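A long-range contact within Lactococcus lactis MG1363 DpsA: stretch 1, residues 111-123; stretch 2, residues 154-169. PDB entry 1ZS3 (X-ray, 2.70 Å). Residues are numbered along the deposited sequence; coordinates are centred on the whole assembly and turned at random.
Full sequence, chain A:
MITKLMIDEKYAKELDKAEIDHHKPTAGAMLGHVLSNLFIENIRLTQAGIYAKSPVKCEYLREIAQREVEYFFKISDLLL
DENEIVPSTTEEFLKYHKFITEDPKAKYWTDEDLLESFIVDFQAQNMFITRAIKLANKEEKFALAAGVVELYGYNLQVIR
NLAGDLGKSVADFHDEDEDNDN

Stretch 1 111-123: DEDLLESFIVDFQ
Stretch 2, residues 154-169: YNLQVIRNLAGDLGKS

Two helices, 111-123 (continuing later in the chain) and one already under way at 154 and followed toward 165, pack nearly antiparallel (155° between N-to-C directions, axes 9.3 Å apart at closest approach); the two stretches bury 708 Å², both sides summed, with no hydrogen bond across. In register, Phe122 CA lies 6.2 Å from Asn155 CA, Ile119 CA 5.3 Å from Ile159 CA, Leu115 CA 6.2 Å from Leu162 CA and Glu112 CA 6.6 Å from Leu166 CA. Helical backbone bonds include Phe122 N to Phe118 O, 3.0 Å, and Leu162 N to Val158 O, 3.0 Å. Buried Phe122, Leu115, Ile119, Ile159 and Leu162 form an apolar seam, their side chains having no polar groups to leave unpaired.

Asn155 (chi1 m) brings OD1 within 3.5 Å of Phe122 CE2, at the ring edge; its ND2 is hydrogen-bonded elsewhere in the structure. Val158 (t) lays CG1 over one face of that ring, 4.3 Å from Phe122 CE1; Phe122 (m, chi2 90°) has the largest covered area, 108 Å². Ile159 (m, t) starts sideways, but its end comes nearer: CG1 lies 3.8 Å from Phe122 CB, and CG2 meets Ile119 CG2 at 4.0 Å (Ile119 also m, t). Leu162 (m, t) points toward stretch 1: CD2 to Leu115 CG 3.8 Å (Leu115 chi1 -99°, chi2 p), CD1 to Phe118 CB 3.9 Å, CB to Ile119 CG1 3.9 Å. Small Ala163 leaves its N 3.9 Å from Ile119 CD1. Asp165 (t) sets OD2 3.7 Å from Leu115 CD2.

Leu166 (m, t; phi/psi -100/9), beyond the helix, has 96 Å² covered: CD2 reaches Glu112 CA at 3.6 Å and Leu115 CB at 3.9 Å, and CD1 lies 3.9 Å from Ile119 CD1. Gly167 turns the chain with positive phi (88/3), and Lys168 N bonds Ala163 O at 2.9 Å. Lys168 NZ stays 4.5 Å from Glu116 OE1 (Glu116 t, t), beyond salt-bridge range.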

# COMPACT_ATOMS: atom_id res chain seq x y z
N ASP A 111 28.74 -7.38 -23.90
CA ASP A 111 28.14 -6.51 -22.91
C ASP A 111 29.00 -5.32 -22.61
O ASP A 111 28.48 -4.22 -22.51
CB ASP A 111 27.81 -7.29 -21.63
CG ASP A 111 26.72 -8.30 -21.84
OD1 ASP A 111 26.39 -9.00 -20.86
OD2 ASP A 111 26.15 -8.47 -22.95
N GLU A 112 30.31 -5.52 -22.45
CA GLU A 112 31.22 -4.42 -22.22
C GLU A 112 31.15 -3.41 -23.36
O GLU A 112 31.19 -2.19 -23.15
CB GLU A 112 32.66 -4.91 -22.00
CG GLU A 112 32.84 -5.87 -20.79
CD GLU A 112 32.27 -7.33 -20.95
OE1 GLU A 112 31.54 -7.80 -20.03
OE2 GLU A 112 32.53 -8.03 -21.97
N ASP A 113 31.00 -3.90 -24.60
CA ASP A 113 30.98 -3.00 -25.76
C ASP A 113 29.62 -2.29 -25.92
O ASP A 113 29.60 -1.15 -26.34
CB ASP A 113 31.33 -3.73 -27.08
CG ASP A 113 32.83 -4.21 -27.13
OD1 ASP A 113 33.72 -3.43 -26.73
OD2 ASP A 113 33.19 -5.33 -27.55
N LEU A 114 28.51 -2.95 -25.61
CA LEU A 114 27.23 -2.25 -25.65
C LEU A 114 27.25 -1.07 -24.70
O LEU A 114 26.83 0.01 -25.04
CB LEU A 114 26.11 -3.21 -25.26
CG LEU A 114 25.83 -4.28 -26.33
CD1 LEU A 114 25.28 -5.49 -25.66
CD2 LEU A 114 24.84 -3.74 -27.35
N LEU A 115 27.77 -1.29 -23.49
CA LEU A 115 27.77 -0.24 -22.47
C LEU A 115 28.58 0.92 -22.92
O LEU A 115 28.14 2.07 -22.80
CB LEU A 115 28.30 -0.76 -21.15
CG LEU A 115 27.16 -1.11 -20.19
CD1 LEU A 115 26.23 -2.16 -20.74
CD2 LEU A 115 27.70 -1.54 -18.87
N GLU A 116 29.74 0.62 -23.48
CA GLU A 116 30.65 1.64 -23.98
C GLU A 116 30.04 2.50 -25.11
O GLU A 116 30.28 3.70 -25.17
CB GLU A 116 31.93 0.97 -24.43
CG GLU A 116 33.15 1.86 -24.30
CD GLU A 116 34.43 1.06 -24.27
OE1 GLU A 116 34.97 0.80 -23.15
OE2 GLU A 116 34.86 0.66 -25.38
N SER A 117 29.23 1.90 -25.95
CA SER A 117 28.53 2.61 -26.99
C SER A 117 27.48 3.54 -26.44
O SER A 117 27.21 4.59 -27.05
CB SER A 117 27.91 1.63 -27.95
OG SER A 117 26.62 1.24 -27.51
N PHE A 118 26.90 3.20 -25.29
CA PHE A 118 25.90 4.05 -24.67
C PHE A 118 26.52 5.19 -23.93
O PHE A 118 25.87 6.21 -23.82
CB PHE A 118 24.98 3.24 -23.77
CG PHE A 118 24.02 2.39 -24.52
CD1 PHE A 118 23.16 2.95 -25.43
CD2 PHE A 118 23.99 1.04 -24.34
CE1 PHE A 118 22.26 2.15 -26.12
CE2 PHE A 118 23.11 0.24 -25.04
CZ PHE A 118 22.25 0.80 -25.94
N ILE A 119 27.77 5.04 -23.50
CA ILE A 119 28.41 6.14 -22.76
C ILE A 119 28.64 7.25 -23.74
O ILE A 119 28.39 8.41 -23.44
CB ILE A 119 29.75 5.73 -22.11
CG1 ILE A 119 29.48 4.78 -20.95
CG2 ILE A 119 30.51 6.96 -21.61
CD1 ILE A 119 30.67 4.00 -20.54
N VAL A 120 29.10 6.85 -24.92
CA VAL A 120 29.39 7.76 -26.06
C VAL A 120 28.11 8.37 -26.59
O VAL A 120 27.98 9.58 -26.62
CB VAL A 120 30.18 7.00 -27.21
CG1 VAL A 120 30.20 7.78 -28.49
CG2 VAL A 120 31.61 6.69 -26.74
N ASP A 121 27.15 7.54 -27.01
CA ASP A 121 25.79 7.99 -27.28
C ASP A 121 25.31 9.12 -26.33
O ASP A 121 24.83 10.15 -26.81
CB ASP A 121 24.84 6.79 -27.16
CG ASP A 121 24.55 6.14 -28.47
OD1 ASP A 121 23.47 5.54 -28.67
OD2 ASP A 121 25.36 6.17 -29.38
N PHE A 122 25.40 8.92 -25.01
CA PHE A 122 24.80 9.84 -24.02
C PHE A 122 25.62 11.10 -23.88
O PHE A 122 25.07 12.14 -23.59
CB PHE A 122 24.61 9.16 -22.66
CG PHE A 122 23.32 8.43 -22.54
CD1 PHE A 122 23.20 7.11 -22.91
CD2 PHE A 122 22.20 9.07 -22.08
CE1 PHE A 122 22.01 6.45 -22.83
CE2 PHE A 122 20.99 8.40 -21.99
CZ PHE A 122 20.90 7.09 -22.38
N GLN A 123 26.92 11.01 -24.08
CA GLN A 123 27.81 12.17 -24.04
C GLN A 123 27.41 13.01 -25.21
O GLN A 123 27.46 14.22 -25.14
CB GLN A 123 29.28 11.75 -24.20
CG GLN A 123 30.26 12.15 -23.07
CD GLN A 123 31.50 11.22 -22.93
OE1 GLN A 123 32.45 11.56 -22.20
NE2 GLN A 123 31.47 10.07 -23.60
N TYR A 154 20.01 13.58 -15.53
CA TYR A 154 19.79 12.15 -15.67
C TYR A 154 20.80 11.49 -16.61
O TYR A 154 21.34 10.44 -16.32
CB TYR A 154 18.41 11.87 -16.18
CG TYR A 154 18.19 10.41 -16.50
CD1 TYR A 154 18.06 9.47 -15.47
CD2 TYR A 154 18.14 9.96 -17.82
CE1 TYR A 154 17.83 8.13 -15.75
CE2 TYR A 154 17.93 8.62 -18.10
CZ TYR A 154 17.79 7.71 -17.06
OH TYR A 154 17.60 6.40 -17.34
N ASN A 155 21.09 12.14 -17.74
CA ASN A 155 22.10 11.67 -18.69
C ASN A 155 23.49 11.58 -17.99
O ASN A 155 24.16 10.60 -18.11
CB ASN A 155 22.16 12.60 -19.93
CG ASN A 155 21.04 12.26 -21.02
OD1 ASN A 155 20.09 11.57 -20.72
ND2 ASN A 155 21.28 12.88 -22.15
N LEU A 156 23.89 12.59 -17.24
CA LEU A 156 25.19 12.58 -16.54
C LEU A 156 25.32 11.41 -15.57
O LEU A 156 26.40 10.87 -15.37
CB LEU A 156 25.36 13.85 -15.73
CG LEU A 156 26.46 14.78 -16.20
CD1 LEU A 156 26.54 14.77 -17.68
CD2 LEU A 156 26.22 16.19 -15.64
N GLN A 157 24.20 11.03 -14.97
CA GLN A 157 24.12 9.98 -13.99
C GLN A 157 24.26 8.68 -14.70
O GLN A 157 25.08 7.87 -14.29
CB GLN A 157 22.76 10.08 -13.34
CG GLN A 157 22.46 9.23 -12.17
CD GLN A 157 20.96 9.25 -11.89
OE1 GLN A 157 20.32 10.31 -11.94
NE2 GLN A 157 20.39 8.08 -11.67
N VAL A 158 23.51 8.48 -15.78
CA VAL A 158 23.63 7.24 -16.52
C VAL A 158 25.06 7.00 -17.00
O VAL A 158 25.50 5.83 -17.02
CB VAL A 158 22.71 7.19 -17.75
CG1 VAL A 158 23.07 6.03 -18.64
CG2 VAL A 158 21.24 7.10 -17.33
N ILE A 159 25.78 8.06 -17.39
CA ILE A 159 27.13 7.94 -17.93
C ILE A 159 28.03 7.42 -16.85
O ILE A 159 28.96 6.66 -17.16
CB ILE A 159 27.68 9.32 -18.45
CG1 ILE A 159 27.01 9.72 -19.77
CG2 ILE A 159 29.23 9.29 -18.66
CD1 ILE A 159 26.98 11.23 -20.01
N ARG A 160 27.80 7.85 -15.62
CA ARG A 160 28.71 7.52 -14.55
C ARG A 160 28.36 6.20 -13.99
O ARG A 160 29.19 5.60 -13.39
CB ARG A 160 28.70 8.56 -13.45
CG ARG A 160 29.70 8.25 -12.31
CD ARG A 160 29.90 9.42 -11.35
NE ARG A 160 28.66 9.72 -10.65
CZ ARG A 160 28.41 9.38 -9.40
NH1 ARG A 160 29.31 8.76 -8.66
NH2 ARG A 160 27.25 9.69 -8.88
N ASN A 161 27.15 5.74 -14.20
CA ASN A 161 26.74 4.40 -13.71
C ASN A 161 27.26 3.34 -14.65
O ASN A 161 27.80 2.35 -14.19
CB ASN A 161 25.22 4.24 -13.66
CG ASN A 161 24.59 4.75 -12.37
OD1 ASN A 161 25.28 5.11 -11.38
ND2 ASN A 161 23.27 4.79 -12.37
N LEU A 162 27.02 3.53 -15.95
CA LEU A 162 27.63 2.67 -16.99
C LEU A 162 29.17 2.69 -16.92
O LEU A 162 29.80 1.64 -17.03
CB LEU A 162 27.12 3.06 -18.36
CG LEU A 162 25.60 3.03 -18.59
CD1 LEU A 162 25.24 3.68 -19.93
CD2 LEU A 162 25.06 1.62 -18.58
N ALA A 163 29.80 3.85 -16.71
CA ALA A 163 31.22 3.90 -16.57
C ALA A 163 31.66 3.07 -15.35
O ALA A 163 32.56 2.26 -15.49
CB ALA A 163 31.69 5.29 -16.46
N GLY A 164 31.01 3.22 -14.20
CA GLY A 164 31.31 2.41 -13.02
C GLY A 164 31.12 0.90 -13.23
O GLY A 164 31.80 0.04 -12.65
N ASP A 165 30.12 0.54 -14.03
CA ASP A 165 29.77 -0.85 -14.25
C ASP A 165 30.82 -1.53 -15.12
O ASP A 165 30.85 -2.74 -15.17
CB ASP A 165 28.40 -0.96 -14.94
CG ASP A 165 27.70 -2.25 -14.68
OD1 ASP A 165 27.93 -2.79 -13.60
OD2 ASP A 165 26.92 -2.79 -15.49
N LEU A 166 31.63 -0.76 -15.83
CA LEU A 166 32.75 -1.29 -16.63
C LEU A 166 34.06 -1.13 -15.86
O LEU A 166 35.14 -1.39 -16.39
CB LEU A 166 32.86 -0.51 -17.98
CG LEU A 166 31.69 -0.61 -18.99
CD1 LEU A 166 31.89 0.35 -20.12
CD2 LEU A 166 31.58 -2.02 -19.53
N GLY A 167 33.98 -0.73 -14.59
CA GLY A 167 35.12 -0.67 -13.71
C GLY A 167 35.84 0.66 -13.81
O GLY A 167 36.86 0.87 -13.20
N LYS A 168 35.28 1.55 -14.62
CA LYS A 168 35.93 2.83 -14.96
C LYS A 168 35.35 4.01 -14.17
O LYS A 168 34.19 4.02 -13.77
CB LYS A 168 35.79 3.14 -16.48
CG LYS A 168 36.20 1.98 -17.44
CD LYS A 168 37.14 2.44 -18.61
CE LYS A 168 37.09 1.52 -19.85
NZ LYS A 168 37.42 0.10 -19.47
N SER A 169 36.21 5.01 -13.96
CA SER A 169 35.80 6.35 -13.55
C SER A 169 35.14 7.04 -14.73
O SER A 169 35.43 6.73 -15.88
CB SER A 169 37.00 7.17 -13.07
OG SER A 169 36.98 7.26 -11.65